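Local coordinates for protein magnesium-protoporphyrin O-methyltransferase (PDB 4QDJ) that transfers a methyl group from S-adenosylmethionine to a carboxylate of magnesium-protoporphyrin IX, giving the 13-monomethyl ester on the pathway to chlorophyll, at residues A[212-217]-A[221-226]; A[24-27]-A[32-35]; A[76-81]-A[106-111]. All coordinates share one frame; numbering follows the deposited sequence. Where two conformers were deposited one is given.

Contact 1 of 3, residues A[212-217]-A[221-226]; sequences TGMTST and YSRILE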
loop_
_atom_site.group_PDB
_atom_site.type_symbol
_atom_site.label_atom_id
_atom_site.label_comp_id
_atom_site.label_asym_id
_atom_site.label_seq_id
_atom_site.Cartn_x
_atom_site.Cartn_y
_atom_site.Cartn_z
ATOM N N THR A 212 10.330 -12.063 -3.427
ATOM C CA THR A 212 10.737 -10.705 -3.094
ATOM C C THR A 212 11.009 -9.947 -4.378
ATOM O O THR A 212 11.171 -10.544 -5.443
ATOM C CB THR A 212 12.001 -10.639 -2.200
ATOM O OG1 THR A 212 13.172 -10.913 -2.979
ATOM C CG2 THR A 212 11.919 -11.615 -1.040
ATOM N N GLY A 213 11.051 -8.628 -4.270
ATOM C CA GLY A 213 11.315 -7.787 -5.414
ATOM C C GLY A 213 12.041 -6.536 -4.983
ATOM O O GLY A 213 12.244 -6.295 -3.791
ATOM N N MET A 214 12.435 -5.733 -5.960
ATOM C CA MET A 214 13.137 -4.497 -5.675
ATOM C C MET A 214 12.979 -3.535 -6.834
ATOM O O MET A 214 13.319 -3.856 -7.970
ATOM C CB MET A 214 14.621 -4.767 -5.425
ATOM C CG MET A 214 15.425 -3.515 -5.112
ATOM S SD MET A 214 14.986 -2.801 -3.516
ATOM C CE MET A 214 15.766 -1.194 -3.631
ATOM N N THR A 215 12.442 -2.357 -6.545
ATOM C CA THR A 215 12.389 -1.303 -7.540
ATOM C C THR A 215 13.473 -0.297 -7.203
ATOM O O THR A 215 13.527 0.219 -6.087
ATOM C CB THR A 215 11.024 -0.600 -7.565
ATOM O OG1 THR A 215 9.992 -1.571 -7.778
ATOM C CG2 THR A 215 10.984 0.436 -8.683
ATOM N N SER A 216 14.348 -0.036 -8.166
ATOM C CA SER A 216 15.445 0.892 -7.961
ATOM C C SER A 216 15.538 1.873 -9.118
ATOM O O SER A 216 15.911 1.502 -10.229
ATOM C CB SER A 216 16.769 0.137 -7.817
ATOM O OG SER A 216 16.738 -0.748 -6.713
ATOM N N THR A 217 15.180 3.123 -8.853
ATOM C CA THR A 217 15.394 4.194 -9.815
ATOM C C THR A 217 16.273 5.248 -9.159
ATOM O O THR A 217 16.850 5.009 -8.099
ATOM C CB THR A 217 14.074 4.832 -10.277
ATOM O OG1 THR A 217 13.468 5.530 -9.184
ATOM C CG2 THR A 217 13.114 3.769 -10.797
ATOM N N TYR A 221 13.145 4.056 -4.263
ATOM C CA TYR A 221 13.679 2.762 -3.859
ATOM C C TYR A 221 12.642 2.028 -3.029
ATOM O O TYR A 221 12.232 2.502 -1.970
ATOM C CB TYR A 221 14.967 2.943 -3.056
ATOM C CG TYR A 221 16.018 3.757 -3.778
ATOM C CD1 TYR A 221 16.950 3.145 -4.606
ATOM C CD2 TYR A 221 16.076 5.137 -3.634
ATOM C CE1 TYR A 221 17.912 3.884 -5.270
ATOM C CE2 TYR A 221 17.030 5.885 -4.295
ATOM C CZ TYR A 221 17.947 5.254 -5.110
ATOM O OH TYR A 221 18.901 5.995 -5.769
ATOM N N SER A 222 12.212 0.871 -3.517
ATOM C CA SER A 222 11.164 0.122 -2.844
ATOM C C SER A 222 11.470 -1.365 -2.848
ATOM O O SER A 222 11.478 -2.008 -3.899
ATOM C CB SER A 222 9.810 0.390 -3.503
ATOM O OG SER A 222 8.748 -0.094 -2.701
ATOM N N ARG A 223 11.732 -1.897 -1.660
ATOM C CA ARG A 223 11.958 -3.322 -1.468
ATOM C C ARG A 223 10.613 -3.988 -1.205
ATOM O O ARG A 223 9.867 -3.554 -0.332
ATOM C CB ARG A 223 12.896 -3.536 -0.279
ATOM C CG ARG A 223 13.138 -4.985 0.093
ATOM C CD ARG A 223 13.910 -5.729 -0.985
ATOM N NE ARG A 223 14.463 -6.976 -0.465
ATOM C CZ ARG A 223 14.568 -8.103 -1.161
ATOM N NH1 ARG A 223 14.153 -8.153 -2.419
ATOM N NH2 ARG A 223 15.087 -9.185 -0.594
ATOM N N ILE A 224 10.303 -5.036 -1.961
ATOM C CA ILE A 224 9.007 -5.699 -1.852
ATOM C C ILE A 224 9.167 -7.105 -1.285
ATOM O O ILE A 224 9.971 -7.888 -1.781
ATOM C CB ILE A 224 8.316 -5.794 -3.229
ATOM C CG1 ILE A 224 8.460 -4.477 -3.994
ATOM C CG2 ILE A 224 6.849 -6.175 -3.070
ATOM C CD1 ILE A 224 8.052 -4.569 -5.449
ATOM N N LEU A 225 8.404 -7.418 -0.241
ATOM C CA LEU A 225 8.428 -8.752 0.352
ATOM C C LEU A 225 7.050 -9.391 0.315
ATOM O O LEU A 225 6.064 -8.778 0.724
ATOM C CB LEU A 225 8.906 -8.692 1.805
ATOM C CG LEU A 225 10.289 -8.103 2.078
ATOM C CD1 LEU A 225 10.580 -8.114 3.572
ATOM C CD2 LEU A 225 11.361 -8.866 1.315
ATOM N N GLU A 226 6.989 -10.622 -0.180
ATOM C CA GLU A 226 5.786 -11.433 -0.067
ATOM C C GLU A 226 5.975 -12.380 1.104
ATOM O O GLU A 226 6.910 -13.180 1.118
ATOM C CB GLU A 226 5.541 -12.235 -1.346
ATOM C CG GLU A 226 4.331 -13.156 -1.268
ATOM C CD GLU A 226 4.211 -14.072 -2.471
ATOM O OE1 GLU A 226 5.245 -14.607 -2.920
ATOM O OE2 GLU A 226 3.082 -14.255 -2.972
HETATM O O HOH W 1 15.579 -11.696 -1.960
#

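Contact 2 of 3, residues A[24-27]-A[32-35]; sequences WRRI and QVNF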
loop_
_atom_site.group_PDB
_atom_site.type_symbol
_atom_site.label_atom_id
_atom_site.label_comp_id
_atom_site.label_asym_id
_atom_site.label_seq_id
_atom_site.Cartn_x
_atom_site.Cartn_y
_atom_site.Cartn_z
ATOM N N TRP A 24 0.627 14.183 -4.743
ATOM C CA TRP A 24 0.608 12.751 -5.025
ATOM C C TRP A 24 -0.462 12.333 -6.034
ATOM O O TRP A 24 -0.278 11.359 -6.761
ATOM C CB TRP A 24 0.557 11.931 -3.732
ATOM C CG TRP A 24 1.874 11.981 -3.019
ATOM C CD1 TRP A 24 2.224 12.814 -1.994
ATOM C CD2 TRP A 24 3.037 11.199 -3.315
ATOM N NE1 TRP A 24 3.524 12.583 -1.620
ATOM C CE2 TRP A 24 4.045 11.596 -2.415
ATOM C CE3 TRP A 24 3.318 10.193 -4.245
ATOM C CZ2 TRP A 24 5.316 11.021 -2.419
ATOM C CZ3 TRP A 24 4.579 9.625 -4.246
ATOM C CH2 TRP A 24 5.561 10.038 -3.339
ATOM N N ARG A 25 -1.569 13.067 -6.098
ATOM C CA ARG A 25 -2.559 12.817 -7.137
ATOM C C ARG A 25 -1.918 13.057 -8.500
ATOM O O ARG A 25 -2.198 12.346 -9.464
ATOM C CB ARG A 25 -3.791 13.708 -6.958
ATOM C CG ARG A 25 -4.764 13.652 -8.124
ATOM C CD ARG A 25 -6.001 14.495 -7.865
ATOM N NE ARG A 25 -6.743 14.743 -9.097
ATOM C CZ ARG A 25 -7.918 15.361 -9.153
ATOM N NH1 ARG A 25 -8.496 15.792 -8.040
ATOM N NH2 ARG A 25 -8.515 15.544 -10.323
ATOM N N ARG A 26 -1.043 14.056 -8.566
ATOM C CA ARG A 26 -0.338 14.367 -9.802
ATOM C C ARG A 26 0.698 13.289 -10.123
ATOM O O ARG A 26 0.742 12.781 -11.243
ATOM C CB ARG A 26 0.310 15.757 -9.720
ATOM C CG ARG A 26 1.243 16.105 -10.879
ATOM C CD ARG A 26 0.560 15.989 -12.238
ATOM N NE ARG A 26 -0.558 16.914 -12.400
ATOM C CZ ARG A 26 -0.505 18.053 -13.086
ATOM N NH1 ARG A 26 0.619 18.427 -13.683
ATOM N NH2 ARG A 26 -1.582 18.820 -13.178
ATOM N N ILE A 27 1.520 12.934 -9.141
ATOM C CA ILE A 27 2.537 11.904 -9.343
ATOM C C ILE A 27 1.908 10.579 -9.768
ATOM O O ILE A 27 2.355 9.949 -10.728
ATOM C CB ILE A 27 3.402 11.692 -8.081
ATOM C CG1 ILE A 27 4.237 12.942 -7.789
ATOM C CG2 ILE A 27 4.309 10.479 -8.248
ATOM C CD1 ILE A 27 5.055 12.849 -6.517
ATOM N N GLN A 32 2.097 16.953 -16.456
ATOM C CA GLN A 32 3.468 17.401 -16.268
ATOM C C GLN A 32 3.969 17.208 -14.840
ATOM O O GLN A 32 3.261 17.486 -13.873
ATOM C CB GLN A 32 3.574 18.875 -16.673
ATOM C CG GLN A 32 4.960 19.481 -16.564
ATOM C CD GLN A 32 5.003 20.899 -17.102
ATOM O OE1 GLN A 32 4.108 21.326 -17.834
ATOM N NE2 GLN A 32 6.043 21.638 -16.740
ATOM N N VAL A 33 5.194 16.706 -14.725
ATOM C CA VAL A 33 5.881 16.586 -13.446
ATOM C C VAL A 33 7.346 16.932 -13.669
ATOM O O VAL A 33 7.834 16.859 -14.797
ATOM C CB VAL A 33 5.784 15.157 -12.880
ATOM C CG1 VAL A 33 4.447 14.943 -12.191
ATOM C CG2 VAL A 33 6.002 14.129 -13.982
ATOM N N ASN A 34 8.053 17.317 -12.611
ATOM C CA ASN A 34 9.491 17.530 -12.746
ATOM C C ASN A 34 10.203 16.183 -12.849
ATOM O O ASN A 34 9.584 15.140 -12.636
ATOM C CB ASN A 34 10.059 18.432 -11.633
ATOM C CG ASN A 34 9.969 17.810 -10.248
ATOM O OD1 ASN A 34 10.259 16.631 -10.054
ATOM N ND2 ASN A 34 9.577 18.618 -9.270
ATOM N N PHE A 35 11.490 16.192 -13.184
ATOM C CA PHE A 35 12.177 14.933 -13.472
ATOM C C PHE A 35 12.301 14.019 -12.250
ATOM O O PHE A 35 12.388 12.800 -12.389
ATOM C CB PHE A 35 13.534 15.169 -14.153
ATOM C CG PHE A 35 14.622 15.624 -13.223
ATOM C CD1 PHE A 35 14.765 16.965 -12.902
ATOM C CD2 PHE A 35 15.520 14.713 -12.691
ATOM C CE1 PHE A 35 15.774 17.385 -12.054
ATOM C CE2 PHE A 35 16.530 15.126 -11.843
ATOM C CZ PHE A 35 16.658 16.464 -11.524
#

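Contact 3 of 3, residues A[76-81]-A[106-111]; sequences LSIPLA and EVLAYG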
loop_
_atom_site.group_PDB
_atom_site.type_symbol
_atom_site.label_atom_id
_atom_site.label_comp_id
_atom_site.label_asym_id
_atom_site.label_seq_id
_atom_site.Cartn_x
_atom_site.Cartn_y
_atom_site.Cartn_z
ATOM N N LEU A 76 -3.038 0.438 -6.990
ATOM C CA LEU A 76 -3.002 -1.020 -6.962
ATOM C C LEU A 76 -4.407 -1.619 -6.950
ATOM O O LEU A 76 -4.663 -2.626 -7.611
ATOM C CB LEU A 76 -2.216 -1.525 -5.749
ATOM C CG LEU A 76 -2.178 -3.047 -5.592
ATOM C CD1 LEU A 76 -1.377 -3.689 -6.718
ATOM C CD2 LEU A 76 -1.615 -3.429 -4.238
ATOM N N SER A 77 -5.310 -0.998 -6.195
ATOM C CA SER A 77 -6.670 -1.518 -6.036
ATOM C C SER A 77 -7.400 -1.703 -7.358
ATOM O O SER A 77 -8.061 -2.721 -7.583
ATOM C CB SER A 77 -7.497 -0.598 -5.137
ATOM O OG SER A 77 -7.021 -0.624 -3.807
ATOM N N ILE A 78 -7.290 -0.707 -8.227
ATOM C CA ILE A 78 -8.002 -0.737 -9.499
ATOM C C ILE A 78 -7.531 -1.862 -10.439
ATOM O O ILE A 78 -8.355 -2.653 -10.900
ATOM C CB ILE A 78 -8.023 0.657 -10.172
ATOM C CG1 ILE A 78 -8.820 1.633 -9.300
ATOM C CG2 ILE A 78 -8.612 0.577 -11.573
ATOM C CD1 ILE A 78 -8.698 3.083 -9.716
ATOM N N PRO A 79 -6.213 -1.967 -10.705
ATOM C CA PRO A 79 -5.816 -3.093 -11.563
ATOM C C PRO A 79 -6.084 -4.479 -10.968
ATOM O O PRO A 79 -6.315 -5.417 -11.729
ATOM C CB PRO A 79 -4.311 -2.874 -11.777
ATOM C CG PRO A 79 -3.892 -1.920 -10.717
ATOM C CD PRO A 79 -5.083 -1.060 -10.440
ATOM N N LEU A 80 -6.066 -4.614 -9.644
ATOM C CA LEU A 80 -6.420 -5.896 -9.039
ATOM C C LEU A 80 -7.897 -6.210 -9.266
ATOM O O LEU A 80 -8.255 -7.347 -9.569
ATOM C CB LEU A 80 -6.084 -5.926 -7.546
ATOM C CG LEU A 80 -4.592 -5.972 -7.207
ATOM C CD1 LEU A 80 -4.391 -6.074 -5.701
ATOM C CD2 LEU A 80 -3.913 -7.140 -7.918
ATOM N N ALA A 81 -8.747 -5.197 -9.130
ATOM C CA ALA A 81 -10.176 -5.367 -9.373
ATOM C C ALA A 81 -10.445 -5.679 -10.842
ATOM O O ALA A 81 -11.311 -6.493 -11.163
ATOM C CB ALA A 81 -10.944 -4.128 -8.943
ATOM N N GLU A 106 -14.839 5.878 -12.912
ATOM C CA GLU A 106 -14.604 6.318 -14.282
ATOM C C GLU A 106 -14.157 5.179 -15.191
ATOM O O GLU A 106 -14.534 5.124 -16.360
ATOM C CB GLU A 106 -13.565 7.442 -14.314
ATOM C CG GLU A 106 -14.072 8.781 -13.802
ATOM C CD GLU A 106 -12.996 9.849 -13.812
ATOM O OE1 GLU A 106 -11.843 9.528 -14.163
ATOM O OE2 GLU A 106 -13.305 11.010 -13.470
ATOM N N VAL A 107 -13.358 4.265 -14.652
ATOM C CA VAL A 107 -12.755 3.227 -15.478
ATOM C C VAL A 107 -13.453 1.870 -15.345
ATOM O O VAL A 107 -13.411 1.054 -16.265
ATOM C CB VAL A 107 -11.235 3.099 -15.200
ATOM C CG1 VAL A 107 -10.982 2.371 -13.894
ATOM C CG2 VAL A 107 -10.541 2.397 -16.346
ATOM N N LEU A 108 -14.114 1.640 -14.214
ATOM C CA LEU A 108 -14.749 0.349 -13.960
ATOM C C LEU A 108 -16.268 0.388 -14.083
ATOM O O LEU A 108 -16.908 -0.659 -14.197
ATOM C CB LEU A 108 -14.363 -0.179 -12.578
ATOM C CG LEU A 108 -12.862 -0.335 -12.344
ATOM C CD1 LEU A 108 -12.588 -1.043 -11.032
ATOM C CD2 LEU A 108 -12.245 -1.085 -13.501
ATOM N N ALA A 109 -16.832 1.594 -14.060
ATOM C CA ALA A 109 -18.280 1.785 -14.116
ATOM C C ALA A 109 -19.001 0.967 -13.046
ATOM O O ALA A 109 -18.763 1.150 -11.853
ATOM C CB ALA A 109 -18.820 1.459 -15.507
ATOM N N TYR A 110 -19.868 0.056 -13.475
ATOM C CA TYR A 110 -20.640 -0.752 -12.536
ATOM C C TYR A 110 -20.180 -2.204 -12.493
ATOM O O TYR A 110 -20.897 -3.082 -12.013
ATOM C CB TYR A 110 -22.131 -0.657 -12.851
ATOM C CG TYR A 110 -22.631 0.763 -12.794
ATOM C CD1 TYR A 110 -22.881 1.379 -11.576
ATOM C CD2 TYR A 110 -22.824 1.498 -13.954
ATOM C CE1 TYR A 110 -23.326 2.682 -11.513
ATOM C CE2 TYR A 110 -23.270 2.802 -13.904
ATOM C CZ TYR A 110 -23.520 3.390 -12.681
ATOM O OH TYR A 110 -23.963 4.689 -12.623
ATOM N N GLY A 111 -18.973 -2.447 -12.989
ATOM C CA GLY A 111 -18.385 -3.770 -12.925
ATOM C C GLY A 111 -17.761 -4.030 -11.570
ATOM O O GLY A 111 -18.172 -3.459 -10.559
#

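Contact 1 of 3, residues A[212-217]-A[221-226]
Gly-213 and Ile-224 are joined by two backbone hydrogen bonds, and a side chain gives the carbonyl of Gly-213 a second donor. Gly-213 N reaches Ile-224 O at 2.8 Å, while Gly-213 O accepts from Ile-224 N at 2.9 Å and from Arg-223 NH1 at 3.0 Å. These last two donors come from opposite faces of the carbonyl plane, so the oxygen is held from both sides. Arg-223 gets there because its chain, bent at chi2 (67°), folds back over the neighbouring strand, with Gly-213 O near the rim of the guanidinium, tilted 15° from its plane. A water links Arg-223 NH2 to Thr-212 OG1, lying 2.9 Å from NH2, while NE forms a salt bridge with Glu-195.

The next hydrogen-bonded pair is Thr-215 with Ser-222. Thr-215 N meets Ser-222 O almost straight on (N-H...O 175°), and Ser-222 N returns the bond to Thr-215 O. Their hydroxyls turn to other partners: Thr-215 OG1 to Thr-47 of helix 35-58, Ser-222 OG to Asp-135.

On the sheet face that carries Arg-223, the packing is partly exposed to solvent. Met-214 SD rests 3.7 Å from Arg-223 CA, and the methyl CG2 of Thr-212 lies beside Leu-225 CD2 at 3.7 Å. Leu-225 CD2 also sits over one face of the guanidinium, toward its rim. At the turn end, the Tyr-221 ring reaches Thr-217, with Thr-217 O 3.2 Å from Tyr-221 CZ, at a slant to the ring.

This is an antiparallel beta hairpin at the edge of the seven-stranded sheet of class I methyltransferases: strand 221-229 pairs with 159-164 and strand 207-216 is outermost, giving the 3-2-1-4-5-7-6 order of that fold.

Contact 2 of 3, residues A[24-27]-A[32-35]
Arg-26 curls from the last turn of helix 19-27 toward the loop at Gln-32 and Val-33, turning a different part of its chain to each. The side chain leaves the helix with CG anti to the backbone N (chi1 172°), then bends at both chi2 and chi3. This double bend turns the guanidinium across toward the loop, so that NH1 arrives at the backbone carbonyl of Gln-32.

The group lies flat with respect to its acceptor. Gln-32 O stands at the edge of the guanidinium, only 2° out of its plane, and NH1 in turn lies in the carbonyl plane, on a lone pair of that oxygen. The resulting hydrogen bond, from Arg-26 NH1 to Gln-32 O, is 2.8 Å long, with an N-H...O angle of 153°. Gln-32 CB points away from the helix, and the residue takes part through its main-chain oxygen.

Val-33 meets the aliphatic part of the arginine. Its CB is directed at the helix, and the two side chains run past each other in opposite senses, bringing Val-33 CG1 to 3.7 Å from Arg-26 CG. The same methyl lies 4.0 Å from Arg-26 CD, so it flanks the bent stem rather than the charged end. Val-33 also touches Lys-38 and Arg-41 of helix 35-58, the helix that Asn-34 caps through Gln-37 N.

The contact thus combines a cationic donor, probably strengthening the bond to a neutral carbonyl, with a short hydrocarbon patch. Arg-26 NE is hydrogen-bonded to a glycerol, probably from the crystallisation liquor. Both donor and acceptor residues are exposed, so this is a single charged-to-neutral hydrogen bond at the surface, with NE turned to a separate partner.

Contact 3 of 3, residues A[76-81]-A[106-111]
Ile-78 presents its CG2 methyl to the notch between Val-107 and Leu-108, and this branch makes both of the isoleucine's close approaches. Against Val-107 it meets CG1 at 3.8 Å, the two side chains crossing at a slant. Against Leu-108 the fit is looser, with Ile-78 CG2 and Leu-108 CD1 separated by 4.3 Å.

The branch reaches that position because Ile-78 CG2 stands anti to the backbone N, while the longer CG1 arm lies beside that nitrogen. On the opposing helix, Val-107 places CG1 between its backbone N and carbonyl carbon (chi1 76°), which advances that methyl toward the isoleucine.

These residues bring together short helix 77-82 and the C-terminal end of helix 94-108, two helices connected through strand 86-91 in the Rossmann-like class I methyltransferase fold. Strands 86-91 and 115-118, which flank helix 94-108 in the chain, run parallel in the sheet, so this is the helix of a right-handed beta-alpha-beta crossover.

One helical turn beyond Ile-78, Ala-81 supplies a much smaller bump. Its CB lies 4.1 Å from Leu-108 CD1, and the short side chain lets Leu-108 CD1 approach the helix surface. Leu-108 CD1 is therefore shared, with Ala-81 CB as the nearer neighbour and Ile-78 CG2 the more distant one. Pro-114 touches both Ala-81 and Leu-108, while the side chains of Val-107 and Leu-108 also touch Gln-82. Leu-108 makes these contacts from the last position of helix 94-108, just before the chain turns away.

How the contacts relate
From the N terminus, contact 2 comes first, closing a four-residue loop between helix 19-27 and the start of helix 35-58. Contact 3 follows, bridging 24 intervening residues that include strand 86-91 and most of helix 94-108. Contact 1 comes last and closes the tight turn of the C-terminal hairpin. The three lie in series, without nesting or crossing, and their centres are 21 to 24 Å apart. Helix 35-58 offers an indirect connection: it begins beside contact 2, packs against Thr-215, Ser-222 and Ile-224 of contact 1, and touches Leu-76 and Leu-80 in segment 76-81. Together they mark the N-terminal helices, helices 77-82 and 94-108, and the antiparallel sheet edge.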